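Local coordinates for HupZ (Streptococcus sp. 'group A', PDB 5ESC), which probably degrades heme, which it transforms in vitro, and works as a dimeric enzyme with the split-barrel fold of the pyridoxamine 5'-phosphate oxidase family, at residues A[32-45]-A[88-101]. Residues are numbered along the deposited sequence; the frame is centred on the assembly and turned at random. Where two conformers were deposited one is given.
Sequences RSMRLWDDKTFIYN and AYYEAAKKWAQGRM
In the split barrel of HupZ, helix 88-97 lies against the edge hairpin 35-45, and Arg35, sandwiched between Trp96 and Ile43, illustrates how an arginine can be clamped between a ring and an aliphatic side chain. Its guanidinium stacks flat on the indole of Trp96, the planes 11° apart and CZ 3.6 Å from the centroid of the five-membered ring, a cation-pi contact to which CD adds a CH-pi touch. Ile43 CG1 covers the other face of the guanidinium. In-plane hydrogen bonds fix its rotation: NH1 and NH2 both grip Asn45 OD1, each at 3.0 Å, and NH2 also reaches Ser33 O at 2.8 Å. Asn45, which accepts both bonds from Arg35, turns the rest of its amide to the helix, where ND2 donates to Ala93 O at 2.9 Å with an N-H...O angle of 163°. That donor sits above the carbonyl plane, on the face opposite Ala97 N, so the helical bond is kept. Further along, Trp37 and Tyr89 form an edge-to-face pair: CE1 of Tyr89 points into the indole face, 3.4 Å from Trp37 CE2, while Ala92 CB meets the indole edge. Trp37 CG stands anti to the backbone N (chi1 -178°), which carries the ring out to Tyr89 and Ala92. Beyond the helix, Met101 bends at chi3 to lay CE over one face of the Arg32 guanidinium, 3.3 Å from NH2. Strand 106-117 pairs with strand 41-46 on the side away from strand 35-38, and its Ile109 touches Thr41, Ile43 and Tyr89, so hairpin and helix share this neighbour.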
ATOM      1  N   ARG A  32     -10.991  -2.084  -3.850  1.00 16.67           N
ATOM      2  CA  ARG A  32     -11.256  -3.194  -4.701  1.00 19.09           C
ATOM      3  C   ARG A  32     -11.949  -2.830  -6.029  1.00 17.90           C
ATOM      4  O   ARG A  32     -11.994  -3.647  -6.883  1.00 17.81           O
ATOM      5  CB  ARG A  32     -12.076  -4.258  -3.965  1.00 23.75           C
ATOM      6  CG  ARG A  32     -13.388  -3.806  -3.499  1.00 30.55           C
ATOM      7  CD  ARG A  32     -13.995  -4.971  -2.687  1.00 40.74           C
ATOM      8  NE  ARG A  32     -15.428  -4.730  -2.488  1.00 50.60           N
ATOM      9  CZ  ARG A  32     -16.409  -5.123  -3.318  1.00 57.16           C
ATOM     10  NH1 ARG A  32     -16.166  -5.846  -4.432  1.00 58.25           N
ATOM     11  NH2 ARG A  32     -17.664  -4.809  -3.016  1.00 57.11           N
ATOM     12  N   SER A  33     -12.537  -1.643  -6.164  1.00 13.28           N
ATOM     13  CA  SER A  33     -13.232  -1.257  -7.411  1.00 13.14           C
ATOM     14  C   SER A  33     -12.257  -0.516  -8.356  1.00 13.94           C
ATOM     15  O   SER A  33     -12.674  -0.004  -9.380  1.00 12.55           O
ATOM     16  CB  SER A  33     -14.324  -0.267  -7.148  1.00 12.75           C
ATOM     17  OG  SER A  33     -13.903   0.917  -6.466  1.00 11.45           O
ATOM     18  N   MET A  34     -10.979  -0.419  -7.983  1.00 14.20           N
ATOM     19  CA  MET A  34     -10.018   0.329  -8.819  1.00 14.66           C
ATOM     20  C   MET A  34      -9.948  -0.347 -10.210  1.00 14.24           C
ATOM     21  O   MET A  34      -9.758  -1.578 -10.282  1.00 14.89           O
ATOM     22  CB  MET A  34      -8.683   0.352  -8.199  1.00 15.14           C
ATOM     23  CG  MET A  34      -7.643   1.275  -8.964  1.00 16.65           C
ATOM     24  SD  MET A  34      -7.884   3.044  -8.733  1.00 17.67           S
ATOM     25  CE  MET A  34      -7.476   3.338  -7.016  1.00 20.02           C
ATOM     26  N   ARG A  35     -10.094   0.389 -11.299  1.00 13.96           N
ATOM     27  CA  ARG A  35     -10.090  -0.201 -12.639  1.00 12.08           C
ATOM     28  C   ARG A  35      -9.681   0.790 -13.692  1.00 12.70           C
ATOM     29  O   ARG A  35      -9.819   1.979 -13.479  1.00 10.61           O
ATOM     30  CB  ARG A  35     -11.492  -0.658 -12.955  1.00 12.73           C
ATOM     31  CG  ARG A  35     -12.601   0.373 -12.839  1.00 12.42           C
ATOM     32  CD  ARG A  35     -13.965  -0.321 -12.600  1.00 13.85           C
ATOM     33  NE  ARG A  35     -15.092   0.600 -12.620  1.00 15.19           N
ATOM     34  CZ  ARG A  35     -15.553   1.310 -11.609  1.00 12.89           C
ATOM     35  NH1 ARG A  35     -16.558   2.132 -11.791  1.00  9.63           N
ATOM     36  NH2 ARG A  35     -15.032   1.209 -10.391  1.00 14.05           N
ATOM     37  N   LEU A  36      -9.312   0.342 -14.856  1.00 12.35           N
ATOM     38  CA  LEU A  36      -8.838   1.240 -15.891  1.00 14.93           C
ATOM     39  C   LEU A  36     -10.001   1.870 -16.621  1.00 14.75           C
ATOM     40  O   LEU A  36     -10.985   1.207 -16.957  1.00 15.27           O
ATOM     41  CB  LEU A  36      -7.940   0.496 -16.910  1.00 15.74           C
ATOM     42  CG  LEU A  36      -6.517   0.181 -16.599  1.00 17.34           C
ATOM     43  CD1 LEU A  36      -5.896  -0.812 -17.612  1.00 19.56           C
ATOM     44  CD2 LEU A  36      -5.571   1.362 -16.340  1.00 19.30           C
ATOM     45  N   TRP A  37      -9.870   3.176 -16.888  1.00 12.54           N
ATOM     46  CA  TRP A  37     -10.756   3.946 -17.720  1.00 12.87           C
ATOM     47  C   TRP A  37     -10.175   4.020 -19.130  1.00 14.34           C
ATOM     48  O   TRP A  37     -10.922   3.991 -20.121  1.00 13.69           O
ATOM     49  CB  TRP A  37     -10.855   5.381 -17.182  1.00 11.72           C
ATOM     50  CG  TRP A  37     -11.803   6.213 -17.971  1.00 12.72           C
ATOM     51  CD1 TRP A  37     -11.490   7.103 -18.989  1.00 11.39           C
ATOM     52  CD2 TRP A  37     -13.248   6.228 -17.874  1.00 12.61           C
ATOM     53  NE1 TRP A  37     -12.602   7.629 -19.480  1.00 13.65           N
ATOM     54  CE2 TRP A  37     -13.706   7.143 -18.850  1.00 12.27           C
ATOM     55  CE3 TRP A  37     -14.173   5.566 -17.081  1.00 12.66           C
ATOM     56  CZ2 TRP A  37     -15.046   7.446 -19.033  1.00 16.87           C
ATOM     57  CZ3 TRP A  37     -15.545   5.844 -17.275  1.00 15.15           C
ATOM     58  CH2 TRP A  37     -15.957   6.782 -18.214  1.00 15.21           C
ATOM     59  N   ASP A  38      -8.871   4.312 -19.214  1.00 14.47           N
ATOM     60  CA  ASP A  38      -8.162   4.359 -20.496  1.00 14.75           C
ATOM     61  C   ASP A  38      -6.703   3.985 -20.203  1.00 17.36           C
ATOM     62  O   ASP A  38      -6.354   3.702 -19.044  1.00 16.34           O
ATOM     63  CB  ASP A  38      -8.349   5.668 -21.258  1.00 16.59           C
ATOM     64  CG  ASP A  38      -7.791   6.906 -20.585  1.00 17.40           C
ATOM     65  OD1 ASP A  38      -6.847   6.857 -19.793  1.00 19.59           O
ATOM     66  OD2 ASP A  38      -8.299   7.983 -20.873  1.00 19.54           O
ATOM     67  N   ASP A  39      -5.832   4.097 -21.174  1.00 16.92           N
ATOM     68  CA  ASP A  39      -4.428   3.730 -20.992  1.00 19.32           C
ATOM     69  C   ASP A  39      -3.700   4.670 -20.024  1.00 17.82           C
ATOM     70  O   ASP A  39      -2.535   4.494 -19.793  1.00 18.40           O
ATOM     71  CB  ASP A  39      -3.665   3.699 -22.393  1.00 22.58           C
ATOM     72  CG  ASP A  39      -3.932   2.397 -23.228  1.00 32.90           C
ATOM     73  OD1 ASP A  39      -4.353   1.312 -22.706  1.00 41.18           O
ATOM     74  OD2 ASP A  39      -3.735   2.452 -24.480  1.00 47.53           O
ATOM     75  N   LYS A  40      -4.296   5.768 -19.571  1.00 14.81           N
ATOM     76  CA  LYS A  40      -3.609   6.561 -18.528  1.00 15.58           C
ATOM     77  C   LYS A  40      -4.475   6.997 -17.346  1.00 13.11           C
ATOM     78  O   LYS A  40      -4.061   7.879 -16.598  1.00 14.11           O
ATOM     79  CB  LYS A  40      -2.893   7.804 -19.075  1.00 20.29           C
ATOM     80  CG  LYS A  40      -3.686   8.587 -20.009  1.00 24.94           C
ATOM     81  CD  LYS A  40      -2.871   9.484 -20.938  1.00 29.74           C
ATOM     82  CE  LYS A  40      -1.509   8.978 -21.271  1.00 36.44           C
ATOM     83  NZ  LYS A  40      -0.956   9.833 -22.397  1.00 41.30           N
ATOM     84  N   THR A  41      -5.594   6.319 -17.127  1.00 11.88           N
ATOM     85  CA  THR A  41      -6.565   6.783 -16.132  1.00 12.69           C
ATOM     86  C   THR A  41      -7.150   5.578 -15.436  1.00 11.67           C
ATOM     87  O   THR A  41      -7.540   4.657 -16.108  1.00 10.51           O
ATOM     88  CB  THR A  41      -7.677   7.593 -16.801  1.00 13.95           C
ATOM     89  OG1 THR A  41      -7.086   8.501 -17.720  1.00 16.16           O
ATOM     90  CG2 THR A  41      -8.571   8.407 -15.733  1.00 13.17           C
ATOM     91  N   PHE A  42      -7.225   5.609 -14.120  1.00 10.60           N
ATOM     92  CA  PHE A  42      -7.971   4.624 -13.367  1.00 10.16           C
ATOM     93  C   PHE A  42      -9.152   5.353 -12.786  1.00  9.50           C
ATOM     94  O   PHE A  42      -9.115   6.599 -12.610  1.00 10.40           O
ATOM     95  CB  PHE A  42      -7.198   4.098 -12.160  1.00 11.24           C
ATOM     96  CG  PHE A  42      -6.081   3.156 -12.448  1.00 13.02           C
ATOM     97  CD1 PHE A  42      -6.278   1.762 -12.427  1.00 13.13           C
ATOM     98  CD2 PHE A  42      -4.787   3.640 -12.701  1.00 14.68           C
ATOM     99  CE1 PHE A  42      -5.247   0.908 -12.636  1.00 12.99           C
ATOM    100  CE2 PHE A  42      -3.746   2.756 -12.938  1.00 15.25           C
ATOM    101  CZ  PHE A  42      -3.962   1.393 -12.876  1.00 12.39           C
ATOM    102  N   ILE A  43     -10.219   4.642 -12.445  1.00  9.32           N
ATOM    103  CA  ILE A  43     -11.280   5.199 -11.669  1.00  9.71           C
ATOM    104  C   ILE A  43     -11.533   4.220 -10.530  1.00 10.79           C
ATOM    105  O   ILE A  43     -11.178   3.033 -10.668  1.00  9.75           O
ATOM    106  CB  ILE A  43     -12.604   5.535 -12.450  1.00  9.05           C
ATOM    107  CG1 ILE A  43     -13.221   4.337 -13.248  1.00 10.62           C
ATOM    108  CG2 ILE A  43     -12.406   6.800 -13.371  1.00  7.40           C
ATOM    109  CD1 ILE A  43     -14.658   4.505 -13.554  1.00 12.58           C
ATOM    110  N   TYR A  44     -12.162   4.679  -9.457  1.00 11.25           N
ATOM    111  CA  TYR A  44     -12.629   3.795  -8.395  1.00 12.09           C
ATOM    112  C   TYR A  44     -13.929   4.353  -7.832  1.00 12.53           C
ATOM    113  O   TYR A  44     -14.174   5.536  -7.952  1.00 12.77           O
ATOM    114  CB  TYR A  44     -11.564   3.546  -7.281  1.00 11.79           C
ATOM    115  CG  TYR A  44     -11.416   4.638  -6.218  1.00 13.12           C
ATOM    116  CD1 TYR A  44     -10.542   5.681  -6.393  1.00 14.10           C
ATOM    117  CD2 TYR A  44     -12.155   4.599  -5.045  1.00 12.94           C
ATOM    118  CE1 TYR A  44     -10.386   6.693  -5.425  1.00 15.12           C
ATOM    119  CE2 TYR A  44     -11.998   5.624  -4.048  1.00 12.78           C
ATOM    120  CZ  TYR A  44     -11.108   6.654  -4.270  1.00 16.23           C
ATOM    121  OH  TYR A  44     -10.878   7.662  -3.370  1.00 16.48           O
ATOM    122  N   ASN A  45     -14.744   3.529  -7.217  1.00 11.61           N
ATOM    123  CA  ASN A  45     -15.970   4.011  -6.567  1.00 11.73           C
ATOM    124  C   ASN A  45     -15.683   4.425  -5.100  1.00 12.31           C
ATOM    125  O   ASN A  45     -15.203   3.584  -4.343  1.00 13.55           O
ATOM    126  CB  ASN A  45     -16.985   2.888  -6.583  1.00 12.24           C
ATOM    127  CG  ASN A  45     -17.684   2.772  -7.860  1.00 14.21           C
ATOM    128  OD1 ASN A  45     -17.055   2.777  -8.893  1.00 13.67           O
ATOM    129  ND2 ASN A  45     -19.035   2.647  -7.824  1.00 12.19           N
ATOM    130  N   ALA A  88     -19.723  12.392 -16.345  1.00 16.30           N
ATOM    131  CA  ALA A  88     -19.631  11.061 -16.969  1.00 16.16           C
ATOM    132  C   ALA A  88     -18.880  10.024 -16.207  1.00 15.01           C
ATOM    133  O   ALA A  88     -19.195   8.850 -16.324  1.00 13.04           O
ATOM    134  CB  ALA A  88     -19.012  11.233 -18.369  1.00 19.44           C
ATOM    135  N   TYR A  89     -17.788  10.407 -15.455  1.00 12.20           N
ATOM    136  CA  TYR A  89     -17.082   9.431 -14.735  1.00 11.47           C
ATOM    137  C   TYR A  89     -18.002   8.926 -13.587  1.00 11.67           C
ATOM    138  O   TYR A  89     -18.086   7.730 -13.303  1.00 11.26           O
ATOM    139  CB  TYR A  89     -15.838   9.958 -14.136  1.00 13.59           C
ATOM    140  CG  TYR A  89     -14.718  10.250 -15.073  1.00 13.32           C
ATOM    141  CD1 TYR A  89     -14.121   9.242 -15.778  1.00 15.33           C
ATOM    142  CD2 TYR A  89     -14.217  11.573 -15.176  1.00 17.67           C
ATOM    143  CE1 TYR A  89     -12.947   9.535 -16.577  1.00 16.77           C
ATOM    144  CE2 TYR A  89     -13.085  11.864 -15.955  1.00 21.48           C
ATOM    145  CZ  TYR A  89     -12.486  10.833 -16.683  1.00 20.60           C
ATOM    146  OH  TYR A  89     -11.414  11.224 -17.465  1.00 24.87           O
ATOM    147  N   TYR A  90     -18.622   9.827 -12.909  1.00 11.24           N
ATOM    148  CA  TYR A  90     -19.491   9.503 -11.797  1.00 12.25           C
ATOM    149  C   TYR A  90     -20.679   8.642 -12.230  1.00 13.57           C
ATOM    150  O   TYR A  90     -21.011   7.701 -11.580  1.00 13.93           O
ATOM    151  CB  TYR A  90     -19.946  10.792 -11.075  1.00 12.29           C
ATOM    152  CG  TYR A  90     -20.888  10.457  -9.952  1.00 13.98           C
ATOM    153  CD1 TYR A  90     -20.401   9.859  -8.814  1.00 13.32           C
ATOM    154  CD2 TYR A  90     -22.266  10.600 -10.098  1.00 15.47           C
ATOM    155  CE1 TYR A  90     -21.233   9.500  -7.759  1.00 14.01           C
ATOM    156  CE2 TYR A  90     -23.119  10.258  -9.032  1.00 19.15           C
ATOM    157  CZ  TYR A  90     -22.575   9.637  -7.899  1.00 17.72           C
ATOM    158  OH  TYR A  90     -23.329   9.246  -6.833  1.00 18.82           O
ATOM    159  N   GLU A  91     -21.349   9.015 -13.321  1.00 15.80           N
ATOM    160  CA  GLU A  91     -22.470   8.213 -13.849  1.00 16.74           C
ATOM    161  C   GLU A  91     -22.056   6.803 -14.253  1.00 16.11           C
ATOM    162  O   GLU A  91     -22.754   5.832 -13.937  1.00 14.60           O
ATOM    163  CB  GLU A  91     -23.209   8.957 -15.007  1.00 19.49           C
ATOM    164  CG  GLU A  91     -23.843  10.279 -14.583  1.00 23.59           C
ATOM    165  CD  GLU A  91     -24.923  10.134 -13.501  1.00 30.81           C
ATOM    166  OE1 GLU A  91     -25.774   9.206 -13.666  1.00 40.28           O
ATOM    167  OE2 GLU A  91     -24.925  10.908 -12.469  1.00 28.14           O
ATOM    168  N   ALA A  92     -20.832   6.650 -14.829  1.00 15.53           N
ATOM    169  CA  ALA A  92     -20.283   5.326 -15.054  1.00 15.66           C
ATOM    170  C   ALA A  92     -20.095   4.542 -13.725  1.00 14.72           C
ATOM    171  O   ALA A  92     -20.374   3.329 -13.671  1.00 14.21           O
ATOM    172  CB  ALA A  92     -18.948   5.351 -15.792  1.00 15.83           C
ATOM    173  N   ALA A  93     -19.516   5.197 -12.694  1.00 11.35           N
ATOM    174  CA  ALA A  93     -19.273   4.573 -11.437  1.00 10.21           C
ATOM    175  C   ALA A  93     -20.605   4.029 -10.801  1.00 11.34           C
ATOM    176  O   ALA A  93     -20.680   2.916 -10.193  1.00 11.48           O
ATOM    177  CB  ALA A  93     -18.585   5.544 -10.488  1.00 10.04           C
ATOM    178  N   LYS A  94     -21.624   4.849 -10.947  1.00 13.49           N
ATOM    179  CA  LYS A  94     -22.952   4.522 -10.392  0.50 14.62           C
ATOM    180  C   LYS A  94     -23.567   3.257 -11.031  1.00 15.82           C
ATOM    181  O   LYS A  94     -24.051   2.254 -10.494  1.00 19.31           O
ATOM    182  CB  LYS A  94     -23.882   5.660 -10.716  0.50 15.25           C
ATOM    183  CG  LYS A  94     -23.852   6.754  -9.723  0.50 15.04           C
ATOM    184  CD  LYS A  94     -25.233   7.408  -9.639  0.50 15.42           C
ATOM    185  CE  LYS A  94     -25.233   8.671 -10.402  0.50 16.01           C
ATOM    186  NZ  LYS A  94     -26.357   9.008 -11.310  0.50 14.62           N
ATOM    187  N   LYS A  95     -23.402   3.323 -12.315  1.00 17.56           N
ATOM    188  CA  LYS A  95     -23.837   2.245 -13.152  1.00 21.76           C
ATOM    189  C   LYS A  95     -23.106   0.931 -12.890  1.00 21.91           C
ATOM    190  O   LYS A  95     -23.726  -0.097 -12.645  1.00 20.31           O
ATOM    191  CB  LYS A  95     -23.623   2.599 -14.617  1.00 24.97           C
ATOM    192  CG  LYS A  95     -24.082   1.544 -15.626  1.00 31.83           C
ATOM    193  CD  LYS A  95     -25.629   1.319 -15.486  1.00 44.87           C
ATOM    194  CE  LYS A  95     -26.291   0.415 -16.578  1.00 50.77           C
ATOM    195  NZ  LYS A  95     -27.706   0.057 -16.265  1.00 49.55           N
ATOM    196  N   TRP A  96     -21.767   1.011 -12.843  1.00 18.83           N
ATOM    197  CA  TRP A  96     -20.930  -0.090 -12.442  1.00 17.21           C
ATOM    198  C   TRP A  96     -21.259  -0.691 -11.088  1.00 18.69           C
ATOM    199  O   TRP A  96     -21.119  -1.903 -10.870  1.00 18.50           O
ATOM    200  CB  TRP A  96     -19.457   0.342 -12.467  1.00 15.85           C
ATOM    201  CG  TRP A  96     -18.497  -0.665 -12.276  1.00 16.81           C
ATOM    202  CD1 TRP A  96     -17.857  -1.380 -13.251  1.00 18.80           C
ATOM    203  CD2 TRP A  96     -17.947  -1.124 -11.020  1.00 16.28           C
ATOM    204  NE1 TRP A  96     -16.980  -2.257 -12.691  1.00 17.32           N
ATOM    205  CE2 TRP A  96     -17.016  -2.135 -11.323  1.00 15.53           C
ATOM    206  CE3 TRP A  96     -18.164  -0.780  -9.677  1.00 14.93           C
ATOM    207  CZ2 TRP A  96     -16.255  -2.789 -10.318  1.00 16.83           C
ATOM    208  CZ3 TRP A  96     -17.468  -1.446  -8.695  1.00 16.73           C
ATOM    209  CH2 TRP A  96     -16.528  -2.461  -9.010  1.00 17.55           C
ATOM    210  N   ALA A  97     -21.676   0.142 -10.150  1.00 17.29           N
ATOM    211  CA  ALA A  97     -21.952  -0.307  -8.789  1.00 17.99           C
ATOM    212  C   ALA A  97     -23.183  -1.262  -8.679  1.00 20.23           C
ATOM    213  O   ALA A  97     -23.305  -2.038  -7.739  1.00 18.78           O
ATOM    214  CB  ALA A  97     -22.168   0.887  -7.914  1.00 19.94           C
ATOM    215  N   GLN A  98     -24.052  -1.175  -9.653  1.00 23.63           N
ATOM    216  CA  GLN A  98     -25.349  -1.878  -9.625  1.00 29.59           C
ATOM    217  C   GLN A  98     -25.149  -3.378  -9.723  1.00 30.63           C
ATOM    218  O   GLN A  98     -24.543  -3.852 -10.700  1.00 34.29           O
ATOM    219  CB  GLN A  98     -26.171  -1.395 -10.789  1.00 30.46           C
ATOM    220  CG  GLN A  98     -26.742  -0.006 -10.543  1.00 34.10           C
ATOM    221  CD  GLN A  98     -27.471   0.541 -11.739  1.00 37.41           C
ATOM    222  OE1 GLN A  98     -27.640  -0.140 -12.742  1.00 39.34           O
ATOM    223  NE2 GLN A  98     -27.878   1.785 -11.654  1.00 43.64           N
ATOM    224  N   GLY A  99     -25.534  -4.103  -8.679  1.00 31.90           N
ATOM    225  CA  GLY A  99     -25.280  -5.522  -8.579  1.00 32.17           C
ATOM    226  C   GLY A  99     -23.966  -5.805  -7.885  1.00 37.71           C
ATOM    227  O   GLY A  99     -23.619  -6.968  -7.686  1.00 39.16           O
ATOM    228  N   ARG A 100     -23.197  -4.772  -7.504  1.00 33.58           N
ATOM    229  CA  ARG A 100     -21.893  -5.017  -6.884  1.00 30.56           C
ATOM    230  C   ARG A 100     -21.791  -4.416  -5.507  1.00 31.13           C
ATOM    231  O   ARG A 100     -21.291  -5.077  -4.613  1.00 35.95           O
ATOM    232  CB  ARG A 100     -20.705  -4.500  -7.736  1.00 30.03           C
ATOM    233  CG  ARG A 100     -20.443  -5.131  -9.088  1.00 29.05           C
ATOM    234  CD  ARG A 100     -19.119  -4.618  -9.704  1.00 28.07           C
ATOM    235  NE  ARG A 100     -18.761  -5.294 -10.956  1.00 29.68           N
ATOM    236  CZ  ARG A 100     -19.307  -5.070 -12.152  1.00 32.82           C
ATOM    237  NH1 ARG A 100     -20.243  -4.147 -12.329  1.00 35.79           N
ATOM    238  NH2 ARG A 100     -18.905  -5.768 -13.209  1.00 34.38           N
ATOM    239  N   MET A 101     -22.180  -3.158  -5.314  1.00 31.82           N
ATOM    240  CA  MET A 101     -22.051  -2.511  -3.997  1.00 29.92           C
ATOM    241  C   MET A 101     -23.093  -1.427  -3.902  1.00 25.33           C
ATOM    242  O   MET A 101     -23.902  -1.300  -4.792  1.00 29.84           O
ATOM    243  CB  MET A 101     -20.594  -1.999  -3.839  1.00 31.57           C
ATOM    244  CG  MET A 101     -20.076  -1.258  -5.063  1.00 28.70           C
ATOM    245  SD  MET A 101     -18.396  -0.591  -4.862  1.00 27.56           S
ATOM    246  CE  MET A 101     -17.417  -2.079  -4.807  1.00 27.62           C
TER